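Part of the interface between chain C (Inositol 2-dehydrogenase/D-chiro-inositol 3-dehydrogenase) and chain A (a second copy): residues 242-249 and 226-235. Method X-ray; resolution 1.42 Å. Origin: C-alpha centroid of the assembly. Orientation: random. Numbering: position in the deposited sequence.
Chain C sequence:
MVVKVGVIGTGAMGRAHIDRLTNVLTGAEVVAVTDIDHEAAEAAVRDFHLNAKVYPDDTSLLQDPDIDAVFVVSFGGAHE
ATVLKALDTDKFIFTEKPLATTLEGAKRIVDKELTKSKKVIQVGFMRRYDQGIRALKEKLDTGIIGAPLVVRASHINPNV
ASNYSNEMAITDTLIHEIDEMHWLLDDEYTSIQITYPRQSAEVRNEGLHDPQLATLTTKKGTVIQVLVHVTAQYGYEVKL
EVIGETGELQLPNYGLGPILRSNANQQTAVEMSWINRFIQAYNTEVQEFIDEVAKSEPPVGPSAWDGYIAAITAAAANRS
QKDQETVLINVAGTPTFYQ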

ATOM      1  N   VAL C 242      -7.055 -14.221   7.187  1.00 13.22           N
ATOM      2  CA  VAL C 242      -7.244 -15.096   8.332  1.00 13.16           C
ATOM      3  C   VAL C 242      -7.205 -14.304   9.626  1.00 12.31           C
ATOM      4  O   VAL C 242      -6.261 -13.640   9.909  1.00 13.05           O
ATOM      5  CB  VAL C 242      -6.211 -16.227   8.391  1.00 13.48           C
ATOM      6  CG1 VAL C 242      -6.527 -17.126   9.506  1.00 14.78           C
ATOM      7  CG2 VAL C 242      -6.232 -17.008   7.151  1.00 15.02           C
ATOM      8  N   ILE C 243      -8.298 -14.387  10.364  1.00 11.70           N
ATOM      9  CA  ILE C 243      -8.447 -13.710  11.623  1.00 13.50           C
ATOM     10  C   ILE C 243      -8.134 -14.688  12.748  1.00 14.54           C
ATOM     11  O   ILE C 243      -8.798 -15.670  12.904  1.00 14.80           O
ATOM     12  CB  ILE C 243      -9.873 -13.102  11.796  1.00 12.88           C
ATOM     13  CG1 ILE C 243     -10.162 -12.028  10.744  1.00 17.45           C
ATOM     14  CG2 ILE C 243     -10.028 -12.501  13.149  1.00 16.40           C
ATOM     15  CD1 ILE C 243     -10.961 -12.524   9.678  1.00 22.71           C
ATOM     16  N   GLY C 244      -7.085 -14.376  13.480  1.00 13.55           N
ATOM     17  CA  GLY C 244      -6.624 -15.174  14.581  1.00 14.50           C
ATOM     18  C   GLY C 244      -6.928 -14.571  15.937  1.00 14.91           C
ATOM     19  O   GLY C 244      -7.324 -13.465  16.046  1.00 14.60           O
ATOM     20  N   GLU C 245      -6.688 -15.361  16.956  1.00 13.45           N
ATOM     21  CA  GLU C 245      -6.886 -14.974  18.310  1.00 13.83           C
ATOM     22  C   GLU C 245      -6.053 -13.750  18.685  1.00 13.70           C
ATOM     23  O   GLU C 245      -6.477 -12.944  19.458  1.00 15.22           O
ATOM     24  CB  GLU C 245      -6.516 -16.147  19.215  1.00 14.16           C
ATOM     25  CG  GLU C 245      -7.481 -17.269  19.173  1.00 17.16           C
ATOM     26  CD  GLU C 245      -7.072 -18.473  19.983  1.00 19.01           C
ATOM     27  OE1 GLU C 245      -5.907 -18.822  19.961  1.00 21.36           O
ATOM     28  OE2 GLU C 245      -7.977 -19.065  20.562  1.00 21.48           O
ATOM     29  N   THR C 246      -4.865 -13.642  18.104  1.00 13.73           N
ATOM     30  CA  THR C 246      -3.933 -12.625  18.522  1.00 15.46           C
ATOM     31  C   THR C 246      -3.425 -11.738  17.396  1.00 13.65           C
ATOM     32  O   THR C 246      -2.619 -10.863  17.607  1.00 16.36           O
ATOM     33  CB  THR C 246      -2.720 -13.209  19.296  1.00 18.29           C
ATOM     34  OG1 THR C 246      -1.886 -13.923  18.424  1.00 18.42           O
ATOM     35  CG2 THR C 246      -3.167 -14.078  20.393  1.00 18.75           C
ATOM     36  N   GLY C 247      -3.927 -11.969  16.201  1.00 13.88           N
ATOM     37  CA  GLY C 247      -3.492 -11.180  15.077  1.00 13.93           C
ATOM     38  C   GLY C 247      -4.225 -11.548  13.818  1.00 12.68           C
ATOM     39  O   GLY C 247      -5.094 -12.360  13.863  1.00 14.18           O
ATOM     40  N   GLU C 248      -3.840 -10.953  12.712  1.00 11.45           N
ATOM     41  CA  GLU C 248      -4.419 -11.272  11.419  1.00 13.26           C
ATOM     42  C   GLU C 248      -3.319 -11.433  10.387  1.00 12.05           C
ATOM     43  O   GLU C 248      -2.269 -10.894  10.522  1.00 12.65           O
ATOM     44  CB  GLU C 248      -5.409 -10.193  10.946  1.00 12.25           C
ATOM     45  CG  GLU C 248      -6.590  -9.912  11.838  1.00 12.24           C
ATOM     46  CD  GLU C 248      -7.551  -8.852  11.271  1.00 17.00           C
ATOM     47  OE1 GLU C 248      -7.277  -8.326  10.208  1.00 19.27           O
ATOM     48  OE2 GLU C 248      -8.568  -8.590  11.901  1.00 16.69           O
ATOM     49  N   LEU C 249      -3.624 -12.210   9.360  1.00 13.15           N
ATOM     50  CA  LEU C 249      -2.780 -12.408   8.210  1.00 12.04           C
ATOM     51  C   LEU C 249      -3.597 -12.207   6.964  1.00 13.86           C
ATOM     52  O   LEU C 249      -4.677 -12.702   6.886  1.00 14.18           O
ATOM     53  CB  LEU C 249      -2.218 -13.827   8.188  1.00 13.77           C
ATOM     54  CG  LEU C 249      -1.127 -14.098   9.206  1.00 14.15           C
ATOM     55  CD1 LEU C 249      -0.911 -15.569   9.323  1.00 16.80           C
ATOM     56  CD2 LEU C 249       0.155 -13.462   8.805  1.00 15.26           C
TER
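Chain A 226-235: VLVHVTAQYG

Chain A crosses chain C as an extended strand, 226-229, followed by a loop. Strands A 226-229 and C 242-244 run in similar directions, 23° apart, but their axes come no closer than 10.3 Å, and side chains and water fill the gap between the strands. No direct hydrogen bond joins the stretches. In chain C, 242-244 pairs with the strand that holds C:Leu249 through C:Val242 N to C:Leu249 O (2.8 Å) and C:Leu249 N to C:Val242 O (3.0 Å); C:Gly244 N to C:Gly247 O (2.9 Å) closes the turn. Alternation along the chain A strand directs A:Leu227 and A:His229 toward chain C and leaves A:Val226 and A:Val228 out of reach. A:Leu227 (t, p) brings CD2 to 3.7 Å from CG1 of C:Ile243, an apolar contact. C:Ile243 has chi1 m but chi2 at 100°, between wells; its CG2 lies 3.5 Å from A:His229 ND1. The t rotamer of A:His229 places CE1 3.2 Å from C:Gly244 O, near the ring plane. Both ring nitrogens are met by water: A:His229 NE2 lies 2.8 Å from water 1, which donates to C:Glu245 O (2.8 Å), and A:His229 ND1 lies 2.7 Å from water 2, which donates to C:Glu248 OE2 (2.7 Å). Beyond the strand, the nearest CA atoms are those of C:Thr246 and A:Gln233, 5.1 Å apart. A:Gln233, with positive phi (74°), starts toward chain C but folds back through m, m, so that NE2 donates to A:Thr231 O (2.8 Å); its CG remains 4.1 Å from CG2 of C:Thr246 (p). A:Tyr234 (p, chi2 85°) lays CD2 4.1 Å from CA of C:Gly247. C:Glu248 (m, t) leaves its backbone sideways, yet its end comes nearer, placing OE2 3.7 Å from A:Tyr234 OH at the ring's edge.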

ATOM      1  N   VAL A 226     -20.498  -8.062   9.138  1.00 14.06           N
ATOM      2  CA  VAL A 226     -19.623  -7.414  10.089  1.00 14.48           C
ATOM      3  C   VAL A 226     -18.934  -8.434  10.994  1.00 14.83           C
ATOM      4  O   VAL A 226     -19.565  -9.272  11.539  1.00 16.49           O
ATOM      5  CB  VAL A 226     -20.365  -6.412  10.988  1.00 14.70           C
ATOM      6  CG1 VAL A 226     -19.395  -5.601  11.787  1.00 14.81           C
ATOM      7  CG2 VAL A 226     -21.189  -5.497  10.205  1.00 15.67           C
ATOM      8  N   LEU A 227     -17.619  -8.333  11.079  1.00 13.14           N
ATOM      9  CA  LEU A 227     -16.822  -9.039  12.059  1.00 13.53           C
ATOM     10  C   LEU A 227     -16.614  -8.172  13.271  1.00 14.75           C
ATOM     11  O   LEU A 227     -16.076  -7.105  13.173  1.00 13.97           O
ATOM     12  CB  LEU A 227     -15.459  -9.400  11.481  1.00 16.50           C
ATOM     13  CG  LEU A 227     -14.419  -9.966  12.453  1.00 13.54           C
ATOM     14  CD1 LEU A 227     -14.881 -11.296  13.044  1.00 16.04           C
ATOM     15  CD2 LEU A 227     -13.130 -10.118  11.739  1.00 18.67           C
ATOM     16  N   VAL A 228     -17.077  -8.654  14.417  1.00 15.43           N
ATOM     17  CA  VAL A 228     -16.840  -8.005  15.688  1.00 14.34           C
ATOM     18  C   VAL A 228     -15.835  -8.859  16.457  1.00 14.21           C
ATOM     19  O   VAL A 228     -16.063  -9.982  16.673  1.00 15.68           O
ATOM     20  CB  VAL A 228     -18.144  -7.830  16.488  1.00 16.52           C
ATOM     21  CG1 VAL A 228     -17.872  -7.323  17.873  1.00 18.29           C
ATOM     22  CG2 VAL A 228     -19.080  -6.921  15.784  1.00 17.11           C
ATOM     23  N   HIS A 229     -14.708  -8.276  16.796  1.00 14.23           N
ATOM     24  CA  HIS A 229     -13.624  -8.993  17.424  1.00 14.51           C
ATOM     25  C   HIS A 229     -12.966  -8.099  18.434  1.00 13.54           C
ATOM     26  O   HIS A 229     -12.174  -7.296  18.101  1.00 14.95           O
ATOM     27  CB  HIS A 229     -12.594  -9.462  16.383  1.00 13.08           C
ATOM     28  CG  HIS A 229     -11.594 -10.437  16.909  1.00 13.48           C
ATOM     29  ND1 HIS A 229     -10.487 -10.815  16.206  1.00 15.33           N
ATOM     30  CD2 HIS A 229     -11.539 -11.104  18.079  1.00 14.70           C
ATOM     31  CE1 HIS A 229      -9.791 -11.671  16.917  1.00 13.68           C
ATOM     32  NE2 HIS A 229     -10.412 -11.876  18.052  1.00 14.24           N
ATOM     33  N   VAL A 230     -13.306  -8.293  19.699  1.00 13.80           N
ATOM     34  CA  VAL A 230     -12.954  -7.343  20.742  1.00 15.36           C
ATOM     35  C   VAL A 230     -11.811  -7.763  21.673  1.00 16.52           C
ATOM     36  O   VAL A 230     -11.416  -7.021  22.523  1.00 16.12           O
ATOM     37  CB  VAL A 230     -14.197  -6.900  21.566  1.00 16.72           C
ATOM     38  CG1 VAL A 230     -15.246  -6.310  20.679  1.00 16.60           C
ATOM     39  CG2 VAL A 230     -14.753  -8.033  22.368  1.00 19.12           C
ATOM     40  N   THR A 231     -11.283  -8.949  21.451  1.00 14.00           N
ATOM     41  CA  THR A 231     -10.097  -9.421  22.138  1.00 15.88           C
ATOM     42  C   THR A 231      -8.960  -9.738  21.161  1.00 16.25           C
ATOM     43  O   THR A 231      -8.171 -10.599  21.382  1.00 15.70           O
ATOM     44  CB  THR A 231     -10.369 -10.676  23.022  1.00 17.05           C
ATOM     45  OG1 THR A 231     -10.765 -11.768  22.215  1.00 18.62           O
ATOM     46  CG2 THR A 231     -11.442 -10.425  24.027  1.00 17.16           C
ATOM     47  N   ALA A 232      -8.920  -8.979  20.089  1.00 15.28           N
ATOM     48  CA  ALA A 232      -8.049  -9.227  18.976  1.00 15.82           C
ATOM     49  C   ALA A 232      -6.569  -9.051  19.214  1.00 15.05           C
ATOM     50  O   ALA A 232      -5.801  -9.460  18.416  1.00 14.35           O
ATOM     51  CB  ALA A 232      -8.478  -8.346  17.817  1.00 13.30           C
ATOM     52  N   GLN A 233      -6.229  -8.392  20.309  1.00 14.16           N
ATOM     53  CA  GLN A 233      -4.878  -8.159  20.793  1.00 15.31           C
ATOM     54  C   GLN A 233      -4.031  -7.113  20.032  1.00 15.38           C
ATOM     55  O   GLN A 233      -3.405  -6.297  20.615  1.00 16.00           O
ATOM     56  CB  GLN A 233      -4.077  -9.459  20.948  1.00 15.96           C
ATOM     57  CG  GLN A 233      -4.757 -10.542  21.770  1.00 15.46           C
ATOM     58  CD  GLN A 233      -5.085 -10.108  23.170  1.00 17.86           C
ATOM     59  OE1 GLN A 233      -4.232  -9.735  23.908  1.00 21.44           O
ATOM     60  NE2 GLN A 233      -6.335 -10.164  23.514  1.00 18.21           N
ATOM     61  N   TYR A 234      -4.062  -7.167  18.714  1.00 13.53           N
ATOM     62  CA  TYR A 234      -3.073  -6.463  17.929  1.00 12.77           C
ATOM     63  C   TYR A 234      -3.287  -4.948  17.855  1.00 14.30           C
ATOM     64  O   TYR A 234      -2.376  -4.229  17.680  1.00 13.70           O
ATOM     65  CB  TYR A 234      -2.950  -7.047  16.509  1.00 12.18           C
ATOM     66  CG  TYR A 234      -4.012  -6.638  15.521  1.00 12.55           C
ATOM     67  CD1 TYR A 234      -3.907  -5.474  14.820  1.00 12.25           C
ATOM     68  CD2 TYR A 234      -5.102  -7.415  15.293  1.00 12.93           C
ATOM     69  CE1 TYR A 234      -4.855  -5.098  13.936  1.00 12.94           C
ATOM     70  CE2 TYR A 234      -6.063  -7.038  14.410  1.00 13.40           C
ATOM     71  CZ  TYR A 234      -5.925  -5.890  13.728  1.00 14.56           C
ATOM     72  OH  TYR A 234      -6.879  -5.478  12.843  1.00 15.02           O
ATOM     73  N   GLY A 235      -4.526  -4.518  17.962  1.00 14.64           N
ATOM     74  CA  GLY A 235      -4.878  -3.149  17.727  1.00 15.75           C
ATOM     75  C   GLY A 235      -6.360  -2.852  17.675  1.00 13.78           C
ATOM     76  O   GLY A 235      -7.162  -3.724  17.796  1.00 14.51           O
TER
HETATM   77  O   HOH W   1      -9.129 -13.092  20.176  1.00 15.38           O
HETATM   78  O   HOH W   2      -8.870  -9.552  14.412  1.00 16.00           O
HETATM   79  O   HOH W   3      -6.700 -10.607  15.900  1.00 14.18           O